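Local coordinates for mannitol dehydrogenase (Helicobacter pylori, PDB 3TWO), which probably interconverts cinnamyl alcohols and the corresponding aldehydes, as a zinc-containing alcohol dehydrogenase that uses NADP(H) as its cofactor, at residues B[94-99]-B[137-142]; B[88-93]-B[158-163]; B[244-249]-B[261-266]; B[191-196]-B[203-208]. One frame throughout, in Å; residues are numbered along the deposited sequence.

Contact 1. Residues B[94-99]-B[137-142]. With ZN (zinc ion), chain H.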
# COMPACT_ATOMS: atom_id res chain seq x y z
N SER B 94 -9.07 -26.76 1.56
CA SER B 94 -9.87 -25.53 1.47
C SER B 94 -11.27 -25.90 0.98
O SER B 94 -11.52 -27.06 0.73
CB SER B 94 -9.22 -24.47 0.55
OG SER B 94 -9.14 -24.91 -0.81
N CYS B 95 -12.16 -24.92 0.80
CA CYS B 95 -13.60 -25.27 0.67
C CYS B 95 -13.89 -25.70 -0.78
O CYS B 95 -14.81 -26.47 -1.02
CB CYS B 95 -14.56 -24.13 1.10
SG CYS B 95 -14.81 -22.88 -0.22
N LYS B 96 -13.06 -25.22 -1.71
CA LYS B 96 -13.14 -25.62 -3.12
C LYS B 96 -14.42 -25.07 -3.75
O LYS B 96 -14.81 -25.48 -4.83
CB LYS B 96 -13.08 -27.17 -3.32
CG LYS B 96 -12.00 -27.96 -2.52
CD LYS B 96 -12.23 -29.49 -2.70
CE LYS B 96 -11.40 -30.37 -1.75
NZ LYS B 96 -11.60 -29.95 -0.29
N ALA B 97 -15.10 -24.15 -3.08
CA ALA B 97 -16.33 -23.62 -3.63
C ALA B 97 -16.41 -22.10 -3.64
O ALA B 97 -17.37 -21.56 -4.15
CB ALA B 97 -17.56 -24.23 -2.92
N CYS B 98 -15.38 -21.40 -3.18
CA CYS B 98 -15.40 -19.95 -3.11
C CYS B 98 -14.54 -19.25 -4.19
O CYS B 98 -13.86 -19.90 -5.02
CB CYS B 98 -14.95 -19.50 -1.70
SG CYS B 98 -13.09 -19.76 -1.48
N LYS B 99 -14.58 -17.93 -4.19
CA LYS B 99 -13.91 -17.20 -5.24
C LYS B 99 -12.43 -17.44 -5.13
O LYS B 99 -11.85 -17.78 -6.11
CB LYS B 99 -14.20 -15.69 -5.18
CG LYS B 99 -13.82 -14.98 -6.49
CD LYS B 99 -14.84 -13.91 -6.86
CE LYS B 99 -14.73 -12.63 -5.97
NZ LYS B 99 -13.35 -12.06 -6.10
N VAL B 137 -1.10 -36.90 5.99
CA VAL B 137 -2.22 -37.36 5.13
C VAL B 137 -2.85 -36.13 4.49
O VAL B 137 -3.35 -35.27 5.21
CB VAL B 137 -3.32 -38.17 5.96
CG1 VAL B 137 -4.44 -38.70 5.06
CG2 VAL B 137 -2.69 -39.33 6.72
N VAL B 138 -2.80 -36.01 3.16
CA VAL B 138 -3.21 -34.80 2.47
C VAL B 138 -4.18 -35.11 1.31
O VAL B 138 -3.93 -36.04 0.53
CB VAL B 138 -1.98 -34.03 1.91
CG1 VAL B 138 -2.41 -32.72 1.29
CG2 VAL B 138 -0.94 -33.78 3.01
N ASP B 139 -5.29 -34.33 1.22
CA ASP B 139 -6.19 -34.37 0.04
C ASP B 139 -5.32 -34.15 -1.24
O ASP B 139 -4.45 -33.26 -1.26
CB ASP B 139 -7.25 -33.27 0.14
CG ASP B 139 -8.24 -33.29 -1.05
OD1 ASP B 139 -7.82 -32.93 -2.15
OD2 ASP B 139 -9.42 -33.67 -0.89
N GLU B 140 -5.53 -34.99 -2.26
CA GLU B 140 -4.64 -35.00 -3.45
C GLU B 140 -4.51 -33.69 -4.22
O GLU B 140 -3.51 -33.52 -4.95
CB GLU B 140 -5.04 -36.10 -4.45
CG GLU B 140 -6.49 -36.06 -4.85
CD GLU B 140 -6.78 -36.78 -6.14
OE1 GLU B 140 -7.95 -36.70 -6.61
OE2 GLU B 140 -5.84 -37.40 -6.70
N ASN B 141 -5.48 -32.79 -4.05
CA ASN B 141 -5.48 -31.47 -4.74
C ASN B 141 -4.59 -30.42 -4.11
O ASN B 141 -4.54 -29.30 -4.60
CB ASN B 141 -6.90 -30.93 -4.91
CG ASN B 141 -7.75 -31.92 -5.67
OD1 ASN B 141 -7.70 -31.98 -6.88
ND2 ASN B 141 -8.49 -32.77 -4.93
N TYR B 142 -3.92 -30.80 -3.01
CA TYR B 142 -3.02 -29.94 -2.23
C TYR B 142 -1.61 -30.55 -2.18
O TYR B 142 -0.77 -30.15 -1.36
CB TYR B 142 -3.61 -29.75 -0.80
CG TYR B 142 -4.95 -29.12 -0.93
CD1 TYR B 142 -6.10 -29.91 -1.17
CD2 TYR B 142 -5.09 -27.72 -0.96
CE1 TYR B 142 -7.34 -29.34 -1.38
CE2 TYR B 142 -6.39 -27.13 -1.16
CZ TYR B 142 -7.48 -27.95 -1.36
OH TYR B 142 -8.75 -27.43 -1.52
ZN ZN H . -12.74 -21.76 -0.53
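The phenol of Y142 reaches edge-on into the loop 94-99, where its OH meets S94 OG at 2.6 Å, a short hydrogen bond in which either hydroxyl may be the donor. S94 OG lies close to the plane of the ring, so the serine meets the phenol at its rim; D139 O also lies at the ring edge, in its plane. A chi1 of 64° sets S94 OG between its own backbone N and carbonyl carbon. K96 runs past the same oxygen at a slant, its CG 3.4 Å from Y142 OH, while its CE lies at the edge of the ring, near the plane. The lysine chain is extended until a bend at its last torsion (chi4 53°) folds the ammonium back: K96 NZ donates to S94 O at 3.1 Å and also bonds N93 OD1. It faces D139 from the opposite direction, but K96 NZ and D139 OD2 stay 4.4 Å apart, too far for a salt bridge. D139 OD1 accepts N141 N, an Asx turn, and also N141 ND2 at 2.9 Å through its syn lone pair. Directly after S94, C95 SG and C98 SG bind zinc at 2.4 and 2.2 Å, with C101 and C109 completing the set. This is the four-cysteine structural zinc lobe of the medium-chain alcohol dehydrogenases, here joined through Y142 to the turn after strand 135-139.

Contact 2. Residues B[88-93]-B[158-163]. With ZN (zinc ion), chain G.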
# COMPACT_ATOMS: atom_id res chain seq x y z
N VAL B 88 4.59 -30.96 0.11
CA VAL B 88 3.45 -30.33 0.75
C VAL B 88 3.89 -28.97 1.33
O VAL B 88 5.00 -28.86 1.92
CB VAL B 88 2.82 -31.24 1.85
CG1 VAL B 88 1.63 -30.57 2.56
CG2 VAL B 88 2.42 -32.57 1.23
N GLY B 89 3.00 -27.97 1.18
CA GLY B 89 3.28 -26.62 1.62
C GLY B 89 2.51 -26.18 2.88
O GLY B 89 2.24 -26.97 3.80
N CYS B 90 2.13 -24.90 2.88
CA CYS B 90 1.48 -24.26 4.02
C CYS B 90 0.02 -24.60 4.29
O CYS B 90 -0.50 -24.22 5.38
CB CYS B 90 1.57 -22.72 3.87
SG CYS B 90 3.29 -22.21 3.87
N PHE B 91 -0.68 -25.21 3.33
CA PHE B 91 -2.06 -25.63 3.61
C PHE B 91 -2.38 -26.97 2.96
O PHE B 91 -1.75 -27.33 1.97
CB PHE B 91 -3.11 -24.56 3.24
CG PHE B 91 -2.95 -24.08 1.82
CD1 PHE B 91 -3.57 -24.74 0.78
CD2 PHE B 91 -2.16 -22.97 1.54
CE1 PHE B 91 -3.41 -24.31 -0.54
CE2 PHE B 91 -2.02 -22.51 0.25
CZ PHE B 91 -2.64 -23.20 -0.80
N VAL B 92 -3.34 -27.70 3.53
CA VAL B 92 -3.64 -29.06 3.13
C VAL B 92 -5.10 -29.26 2.71
O VAL B 92 -5.53 -30.39 2.39
CB VAL B 92 -3.36 -30.06 4.28
CG1 VAL B 92 -1.93 -30.06 4.62
CG2 VAL B 92 -4.22 -29.70 5.57
N ASN B 93 -5.87 -28.19 2.73
CA ASN B 93 -7.31 -28.28 2.35
C ASN B 93 -7.92 -26.89 2.27
O ASN B 93 -7.32 -25.95 2.81
CB ASN B 93 -8.09 -29.12 3.36
CG ASN B 93 -9.11 -30.03 2.67
OD1 ASN B 93 -9.52 -29.75 1.55
ND2 ASN B 93 -9.42 -31.18 3.29
N LEU B 158 11.34 -25.13 -1.09
CA LEU B 158 10.61 -24.52 -2.19
C LEU B 158 9.15 -24.44 -1.82
O LEU B 158 8.47 -23.52 -2.27
CB LEU B 158 10.72 -25.33 -3.49
CG LEU B 158 12.09 -25.53 -4.03
CD1 LEU B 158 12.07 -26.60 -5.21
CD2 LEU B 158 12.68 -24.20 -4.43
N LEU B 159 8.65 -25.40 -0.99
CA LEU B 159 7.22 -25.46 -0.69
C LEU B 159 6.70 -24.26 0.05
O LEU B 159 5.51 -24.02 0.02
CB LEU B 159 6.80 -26.76 0.00
CG LEU B 159 6.60 -28.03 -0.86
CD1 LEU B 159 5.25 -27.90 -1.59
CD2 LEU B 159 7.72 -28.26 -1.86
N CYS B 160 7.57 -23.50 0.73
CA CYS B 160 7.12 -22.23 1.33
C CYS B 160 8.00 -21.05 1.01
O CYS B 160 7.54 -20.13 0.43
CB CYS B 160 7.01 -22.31 2.84
SG CYS B 160 6.36 -20.75 3.46
N ALA B 161 9.26 -21.07 1.39
CA ALA B 161 10.23 -20.04 0.91
C ALA B 161 10.22 -19.78 -0.59
O ALA B 161 10.28 -18.61 -1.05
CB ALA B 161 11.67 -20.40 1.37
N GLY B 162 10.20 -20.86 -1.37
CA GLY B 162 10.18 -20.73 -2.84
C GLY B 162 8.91 -20.05 -3.36
O GLY B 162 9.01 -19.01 -3.96
N ILE B 163 7.71 -20.61 -3.13
CA ILE B 163 6.49 -19.94 -3.62
C ILE B 163 6.29 -18.50 -3.07
O ILE B 163 5.85 -17.63 -3.79
CB ILE B 163 5.20 -20.74 -3.40
CG1 ILE B 163 4.04 -19.99 -4.10
CG2 ILE B 163 4.87 -20.96 -1.82
CD1 ILE B 163 4.18 -19.86 -5.60
ZN ZN G . 6.44 -20.56 5.85
O HOH W 1 2.96 -23.26 0.71
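Two cysteine sulfurs face each other beside a zinc ion: C90 SG lies 3.4 Å from C160 SG, well beyond a disulfide. Of the pair, C160 binds the metal, its SG 2.4 Å from zinc, with C42 and H64 as the other protein ligands. A chi1 of -177° swings C160 SG to the side opposite its backbone N and out to the ion. C90 touches the flank of this ligand, its SG 3.9 Å from C160 CB, and packs on H64 too, so it belongs to the second shell. A water ties the two backbones together, accepting from C90 N at 2.8 Å and donating to L159 O at 2.7 Å. One step further out, L159 lays its branch over the peptide joining V88 to G89: L159 CG is 3.3 Å from V88 O, and CD1 lies 3.6 Å from G89 N. G89, with no side chain, lets the chain pass close to the helix at this point. A wider, pi-type turn at 158-162 lies around C160, which also touches the NADPH. Helix 158-171 packs with L158 and A161 against helix 187-198 and with I163 against helix 296-308, while V88 and C160 both rest on strand 65-73.

Contact 3. Residues B[244-249]-B[261-266]; sequences THYDLK and LALVGL. With NDP (NADPH dihydro-nicotinamide-adenine-dinucleotide phosphate), chain F.
The Y246 ring has the backbone oxygen of T244 at its edge, in plane, and its hydroxyl oxygen touches the L263 branch, with Y246 OH 4.0 Å from L263 CD2. The same hydroxyl hydrogen-bonds S240 OG on strand 235-240, which gives the buried phenol a polar partner. A chi1 of 69° puts the ring between the backbone N and carbonyl carbon of Y246 and sends it toward strand 259-263. L248 meets L263 at a slant, methyl against methyl, and its CD2 stands only 3.4 Å from L263 CD2, a tight fit. More loosely, L248 CD2 comes within 4.5 Å of L261 CD2, and V277 and F280 of the second subunit pack on L248 and L263. Outside this core D247 caps helix 248-252: its OD2 takes K249 N at 2.8 Å from one face of the carboxylate and K249 NZ from the other. NADPH meets the start of 244-249 and the end of 261-266. T244 OG1 donates to adenine N7A at 2.9 Å, and L266 N donates to the ribose oxygen O3D, also at 2.9 Å. Between the segments the chemistry is therefore almost wholly apolar, whereas T244 OG1 and L266 N serve the cofactor, one at the adenine edge and the other at the nicotinamide ribose.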
# COMPACT_ATOMS: atom_id res chain seq x y z
N THR B 244 11.55 -9.05 12.23
CA THR B 244 11.72 -8.29 13.48
C THR B 244 11.19 -6.82 13.25
O THR B 244 10.75 -6.46 12.14
CB THR B 244 13.24 -8.21 13.95
OG1 THR B 244 13.98 -7.45 12.98
CG2 THR B 244 13.92 -9.63 14.13
N HIS B 245 11.24 -6.00 14.30
CA HIS B 245 10.75 -4.63 14.21
C HIS B 245 11.56 -3.81 13.20
O HIS B 245 12.81 -3.91 13.16
CB HIS B 245 10.82 -3.93 15.59
CG HIS B 245 10.43 -2.49 15.54
ND1 HIS B 245 11.33 -1.46 15.68
CD2 HIS B 245 9.22 -1.91 15.34
CE1 HIS B 245 10.71 -0.30 15.58
NE2 HIS B 245 9.42 -0.54 15.38
N TYR B 246 10.86 -3.00 12.40
CA TYR B 246 11.48 -2.04 11.52
C TYR B 246 10.46 -0.99 11.11
O TYR B 246 9.29 -1.07 11.48
CB TYR B 246 12.11 -2.71 10.29
CG TYR B 246 11.15 -3.30 9.28
CD1 TYR B 246 11.04 -2.75 8.00
CD2 TYR B 246 10.39 -4.44 9.58
CE1 TYR B 246 10.21 -3.31 7.03
CE2 TYR B 246 9.54 -5.04 8.61
CZ TYR B 246 9.47 -4.48 7.33
OH TYR B 246 8.62 -5.05 6.37
N ASP B 247 10.90 -0.02 10.35
CA ASP B 247 10.05 1.07 9.95
C ASP B 247 9.81 0.89 8.45
O ASP B 247 10.75 1.01 7.66
CB ASP B 247 10.73 2.41 10.30
CG ASP B 247 9.94 3.62 9.81
OD1 ASP B 247 10.34 4.76 10.10
OD2 ASP B 247 8.91 3.45 9.14
N LEU B 248 8.57 0.57 8.06
CA LEU B 248 8.26 0.45 6.64
C LEU B 248 8.71 1.73 5.84
O LEU B 248 9.04 1.61 4.67
CB LEU B 248 6.73 0.18 6.41
CG LEU B 248 6.25 -1.21 6.74
CD1 LEU B 248 4.71 -1.26 6.98
CD2 LEU B 248 6.73 -2.24 5.68
N LYS B 249 8.67 2.93 6.44
CA LYS B 249 9.03 4.13 5.66
C LYS B 249 10.43 4.11 5.11
O LYS B 249 10.67 4.64 4.04
CB LYS B 249 8.83 5.47 6.41
CG LYS B 249 7.35 5.73 6.75
CD LYS B 249 7.16 7.01 7.63
CE LYS B 249 8.03 7.05 8.88
NZ LYS B 249 7.49 6.07 9.93
N LEU B 261 6.42 -2.09 -3.29
CA LEU B 261 6.99 -2.71 -2.10
C LEU B 261 6.06 -3.87 -1.73
O LEU B 261 4.85 -3.64 -1.49
CB LEU B 261 6.99 -1.72 -0.95
CG LEU B 261 7.28 -2.15 0.50
CD1 LEU B 261 8.66 -2.88 0.56
CD2 LEU B 261 7.32 -0.94 1.42
N ALA B 262 6.58 -5.08 -1.84
CA ALA B 262 5.83 -6.27 -1.57
C ALA B 262 6.28 -6.73 -0.17
O ALA B 262 7.49 -6.92 0.06
CB ALA B 262 6.22 -7.39 -2.57
N LEU B 263 5.30 -6.98 0.69
CA LEU B 263 5.54 -7.35 2.08
C LEU B 263 5.19 -8.82 2.22
O LEU B 263 4.04 -9.22 1.98
CB LEU B 263 4.63 -6.53 3.03
CG LEU B 263 4.80 -5.04 2.92
CD1 LEU B 263 3.76 -4.22 3.72
CD2 LEU B 263 6.28 -4.55 3.19
N VAL B 264 6.18 -9.62 2.62
CA VAL B 264 5.90 -11.01 3.05
C VAL B 264 6.27 -11.30 4.49
O VAL B 264 5.65 -12.17 5.11
CB VAL B 264 6.58 -12.04 2.12
CG1 VAL B 264 6.02 -11.83 0.65
CG2 VAL B 264 8.08 -11.88 2.18
N GLY B 265 7.26 -10.57 5.02
CA GLY B 265 7.72 -10.82 6.39
C GLY B 265 6.71 -10.43 7.47
O GLY B 265 5.93 -9.45 7.34
N LEU B 266 6.72 -11.18 8.57
CA LEU B 266 5.60 -11.11 9.52
C LEU B 266 6.13 -11.03 10.97
O LEU B 266 6.17 -12.05 11.70
CB LEU B 266 4.78 -12.37 9.31
CG LEU B 266 3.31 -12.41 8.97
CD1 LEU B 266 2.66 -11.07 8.58
CD2 LEU B 266 3.15 -13.48 7.93
PA NDP F . 14.65 -16.40 8.58
O1A NDP F . 15.13 -15.88 9.87
O2A NDP F . 15.50 -17.21 7.53
O5B NDP F . 15.24 -15.08 7.83
C5B NDP F . 15.00 -13.66 8.35
C4B NDP F . 16.17 -12.80 7.88
O4B NDP F . 16.00 -11.33 8.07
C3B NDP F . 17.44 -13.22 8.64
O3B NDP F . 18.53 -13.37 7.65
C2B NDP F . 17.70 -12.01 9.58
O2B NDP F . 19.12 -11.93 9.76
C1B NDP F . 17.25 -10.82 8.69
N9A NDP F . 16.72 -9.67 9.47
C8A NDP F . 16.07 -9.76 10.65
N7A NDP F . 15.71 -8.53 10.98
C5A NDP F . 16.12 -7.69 10.04
C6A NDP F . 16.02 -6.32 9.87
N6A NDP F . 15.40 -5.49 10.79
N1A NDP F . 16.57 -5.81 8.78
C2A NDP F . 17.16 -6.54 7.86
N3A NDP F . 17.26 -7.84 7.98
C4A NDP F . 16.76 -8.42 9.08
O3 NDP F . 13.19 -16.01 8.13
PN NDP F . 12.41 -16.60 6.96
O1N NDP F . 12.99 -16.21 5.65
O2N NDP F . 11.99 -18.08 7.10
O5D NDP F . 11.04 -15.84 7.14
C5D NDP F . 11.08 -14.34 7.27
C4D NDP F . 9.65 -13.78 7.68
O4D NDP F . 8.83 -14.19 6.56
C3D NDP F . 9.01 -14.39 8.96
O3D NDP F . 8.32 -13.33 9.67
C2D NDP F . 8.07 -15.46 8.35
O2D NDP F . 6.99 -15.68 9.19
C1D NDP F . 7.58 -14.71 7.09
N1N NDP F . 6.91 -15.58 6.07
C2N NDP F . 5.75 -15.07 5.43
C3N NDP F . 5.08 -15.83 4.48
C7N NDP F . 3.89 -15.21 3.75
O7N NDP F . 3.75 -13.98 3.69
N7N NDP F . 3.21 -16.07 3.00
C4N NDP F . 5.55 -17.13 4.18
C5N NDP F . 6.73 -17.64 4.79
C6N NDP F . 7.40 -16.89 5.73
P2B NDP F . 19.80 -11.62 11.13
O1X NDP F . 20.94 -12.79 11.27
O2X NDP F . 20.26 -10.23 11.17
O3X NDP F . 18.73 -11.93 12.27

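Contact 4. Residues B[191-196]-B[203-208]. With NDP (NADPH dihydro-nicotinamide-adenine-dinucleotide phosphate), chain F.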
# COMPACT_ATOMS: atom_id res chain seq x y z
N MET B 191 16.02 -17.07 -1.38
CA MET B 191 15.18 -17.49 -2.55
C MET B 191 14.80 -16.28 -3.46
O MET B 191 14.85 -16.38 -4.70
CB MET B 191 13.90 -18.23 -2.10
CG MET B 191 14.18 -19.60 -1.54
SD MET B 191 15.32 -20.58 -2.55
CE MET B 191 14.50 -20.78 -4.13
N ALA B 192 14.40 -15.16 -2.83
CA ALA B 192 13.99 -13.90 -3.60
C ALA B 192 15.18 -13.44 -4.44
O ALA B 192 15.04 -13.11 -5.63
CB ALA B 192 13.66 -12.76 -2.63
N VAL B 193 16.35 -13.40 -3.81
CA VAL B 193 17.59 -13.10 -4.52
C VAL B 193 17.83 -14.01 -5.76
O VAL B 193 18.08 -13.52 -6.85
CB VAL B 193 18.83 -13.11 -3.58
CG1 VAL B 193 20.16 -13.10 -4.45
CG2 VAL B 193 18.82 -11.90 -2.66
N LYS B 194 17.75 -15.33 -5.58
CA LYS B 194 17.97 -16.25 -6.68
C LYS B 194 16.97 -16.09 -7.81
O LYS B 194 17.37 -16.05 -8.97
CB LYS B 194 18.00 -17.70 -6.21
CG LYS B 194 19.22 -17.98 -5.32
CD LYS B 194 18.93 -19.10 -4.32
CE LYS B 194 20.20 -19.69 -3.74
NZ LYS B 194 20.63 -20.83 -4.57
N TYR B 195 15.69 -15.99 -7.48
CA TYR B 195 14.68 -15.83 -8.51
C TYR B 195 14.91 -14.50 -9.22
O TYR B 195 14.87 -14.46 -10.43
CB TYR B 195 13.23 -15.88 -7.92
CG TYR B 195 12.82 -17.28 -7.45
CD1 TYR B 195 12.17 -17.48 -6.21
CD2 TYR B 195 13.05 -18.39 -8.27
CE1 TYR B 195 11.83 -18.75 -5.77
CE2 TYR B 195 12.67 -19.65 -7.88
CZ TYR B 195 12.07 -19.83 -6.61
OH TYR B 195 11.74 -21.13 -6.24
N ALA B 196 15.09 -13.41 -8.48
CA ALA B 196 15.24 -12.08 -9.17
C ALA B 196 16.44 -12.04 -10.07
O ALA B 196 16.34 -11.55 -11.18
CB ALA B 196 15.26 -10.90 -8.19
N VAL B 203 20.05 -6.76 -8.49
CA VAL B 203 19.56 -7.06 -7.15
C VAL B 203 20.37 -6.40 -6.05
O VAL B 203 21.61 -6.47 -6.03
CB VAL B 203 19.52 -8.59 -6.94
CG1 VAL B 203 18.97 -8.97 -5.54
CG2 VAL B 203 18.66 -9.20 -8.04
N SER B 204 19.68 -5.74 -5.13
CA SER B 204 20.33 -5.15 -3.95
C SER B 204 19.82 -5.95 -2.73
O SER B 204 18.62 -6.28 -2.66
CB SER B 204 19.97 -3.67 -3.78
OG SER B 204 20.40 -2.87 -4.88
N VAL B 205 20.71 -6.22 -1.77
CA VAL B 205 20.27 -6.91 -0.56
C VAL B 205 20.42 -5.99 0.67
O VAL B 205 21.40 -5.20 0.79
CB VAL B 205 21.08 -8.24 -0.40
CG1 VAL B 205 20.92 -8.85 0.98
CG2 VAL B 205 20.63 -9.22 -1.46
N PHE B 206 19.48 -6.09 1.59
CA PHE B 206 19.59 -5.29 2.84
C PHE B 206 19.61 -6.27 3.95
O PHE B 206 18.63 -7.01 4.09
CB PHE B 206 18.40 -4.33 3.02
CG PHE B 206 18.29 -3.30 1.91
CD1 PHE B 206 17.68 -3.62 0.70
CD2 PHE B 206 18.79 -2.02 2.09
CE1 PHE B 206 17.56 -2.62 -0.34
CE2 PHE B 206 18.71 -1.05 1.07
CZ PHE B 206 18.10 -1.36 -0.13
N ALA B 207 20.69 -6.31 4.71
CA ALA B 207 20.85 -7.26 5.85
C ALA B 207 21.21 -6.39 7.09
O ALA B 207 21.10 -5.16 6.98
CB ALA B 207 21.94 -8.33 5.55
N ARG B 208 21.58 -6.99 8.24
CA ARG B 208 21.96 -6.21 9.41
C ARG B 208 23.48 -6.22 9.65
O ARG B 208 23.99 -5.43 10.46
CB ARG B 208 21.17 -6.64 10.69
CG ARG B 208 19.64 -6.37 10.57
CD ARG B 208 18.93 -6.59 11.94
NE ARG B 208 18.91 -8.01 12.35
CZ ARG B 208 18.23 -8.42 13.41
NH1 ARG B 208 17.62 -7.51 14.15
NH2 ARG B 208 18.19 -9.73 13.77
PA NDP F . 14.65 -16.40 8.58
O1A NDP F . 15.13 -15.88 9.87
O2A NDP F . 15.50 -17.21 7.53
O5B NDP F . 15.24 -15.08 7.83
C5B NDP F . 15.00 -13.66 8.35
C4B NDP F . 16.17 -12.80 7.88
O4B NDP F . 16.00 -11.33 8.07
C3B NDP F . 17.44 -13.22 8.64
O3B NDP F . 18.53 -13.37 7.65
C2B NDP F . 17.70 -12.01 9.58
O2B NDP F . 19.12 -11.93 9.76
C1B NDP F . 17.25 -10.82 8.69
N9A NDP F . 16.72 -9.67 9.47
C8A NDP F . 16.07 -9.76 10.65
N7A NDP F . 15.71 -8.53 10.98
C5A NDP F . 16.12 -7.69 10.04
C6A NDP F . 16.02 -6.32 9.87
N6A NDP F . 15.40 -5.49 10.79
N1A NDP F . 16.57 -5.81 8.78
C2A NDP F . 17.16 -6.54 7.86
N3A NDP F . 17.26 -7.84 7.98
C4A NDP F . 16.76 -8.42 9.08
O3 NDP F . 13.19 -16.01 8.13
PN NDP F . 12.41 -16.60 6.96
O1N NDP F . 12.99 -16.21 5.65
O2N NDP F . 11.99 -18.08 7.10
O5D NDP F . 11.04 -15.84 7.14
C5D NDP F . 11.08 -14.34 7.27
C4D NDP F . 9.65 -13.78 7.68
O4D NDP F . 8.83 -14.19 6.56
C3D NDP F . 9.01 -14.39 8.96
O3D NDP F . 8.32 -13.33 9.67
C2D NDP F . 8.07 -15.46 8.35
O2D NDP F . 6.99 -15.68 9.19
C1D NDP F . 7.58 -14.71 7.09
N1N NDP F . 6.91 -15.58 6.07
C2N NDP F . 5.75 -15.07 5.43
C3N NDP F . 5.08 -15.83 4.48
C7N NDP F . 3.89 -15.21 3.75
O7N NDP F . 3.75 -13.98 3.69
N7N NDP F . 3.21 -16.07 3.00
C4N NDP F . 5.55 -17.13 4.18
C5N NDP F . 6.73 -17.64 4.79
C6N NDP F . 7.40 -16.89 5.73
P2B NDP F . 19.80 -11.62 11.13
O1X NDP F . 20.94 -12.79 11.27
O2X NDP F . 20.26 -10.23 11.17
O3X NDP F . 18.73 -11.93 12.27
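V193 points one methyl at the strand: its CB branches into CG1, which lies anti to the backbone N (chi1 168°), and CG2, which carries the contact. V193 CG2 presses on V205 CG2 at 3.4 Å, closer than usual for two methyls, the two side chains crossing at about a right angle. The same methyl also reaches V203 CG1 at 4.1 Å. V203 turns its second methyl to the next turn of the helix, with CG2 3.8 Å from A196 CB, whose small size suits the close approach. Helix 191-196 and strand 203-206 run almost exactly antiparallel, at 172°, with axes 9.3 Å apart. V193 and A196 also pack on V182 and V180 of the adjacent strand 179-183. Beyond the strand end R208 serves the cofactor. R208 CB lies near phosphate O2X, CG meets adenine N1A and C2A, CD meets C5A and C6A, and the guanidinium has N7A over the centre of one face, 3.5 Å above the plane. The phosphate of the adenosine ribose lies at the edge, R208 NE donating to O2X at 2.9 Å and NH2 to O3X at 2.7 Å. This is the first beta-alpha-beta unit of a Rossmann fold, with an arginine after the second strand gripping the 2'-phosphate that distinguishes NADPH from NADH.

From the N terminus the chain first reaches 88-93 and passes straight into 94-99. Contact 1 closes when 137-142 returns, and contact 2 closes later at helix 158-171, so the smaller loop lies wholly within the larger. The two touch where Y142 packs on F91, V92 and N93. Contact 2 thus joins the GroES-like part to the helix that leads into the coenzyme domain. Contacts 4 and 3 then follow in series, each closing a short loop on the same parallel sheet. Helix 158-171 meets contact 4 through Y195 and M191, whereas contacts 3 and 4 approach each other at T244 and R208, beside the NADPH that both hold.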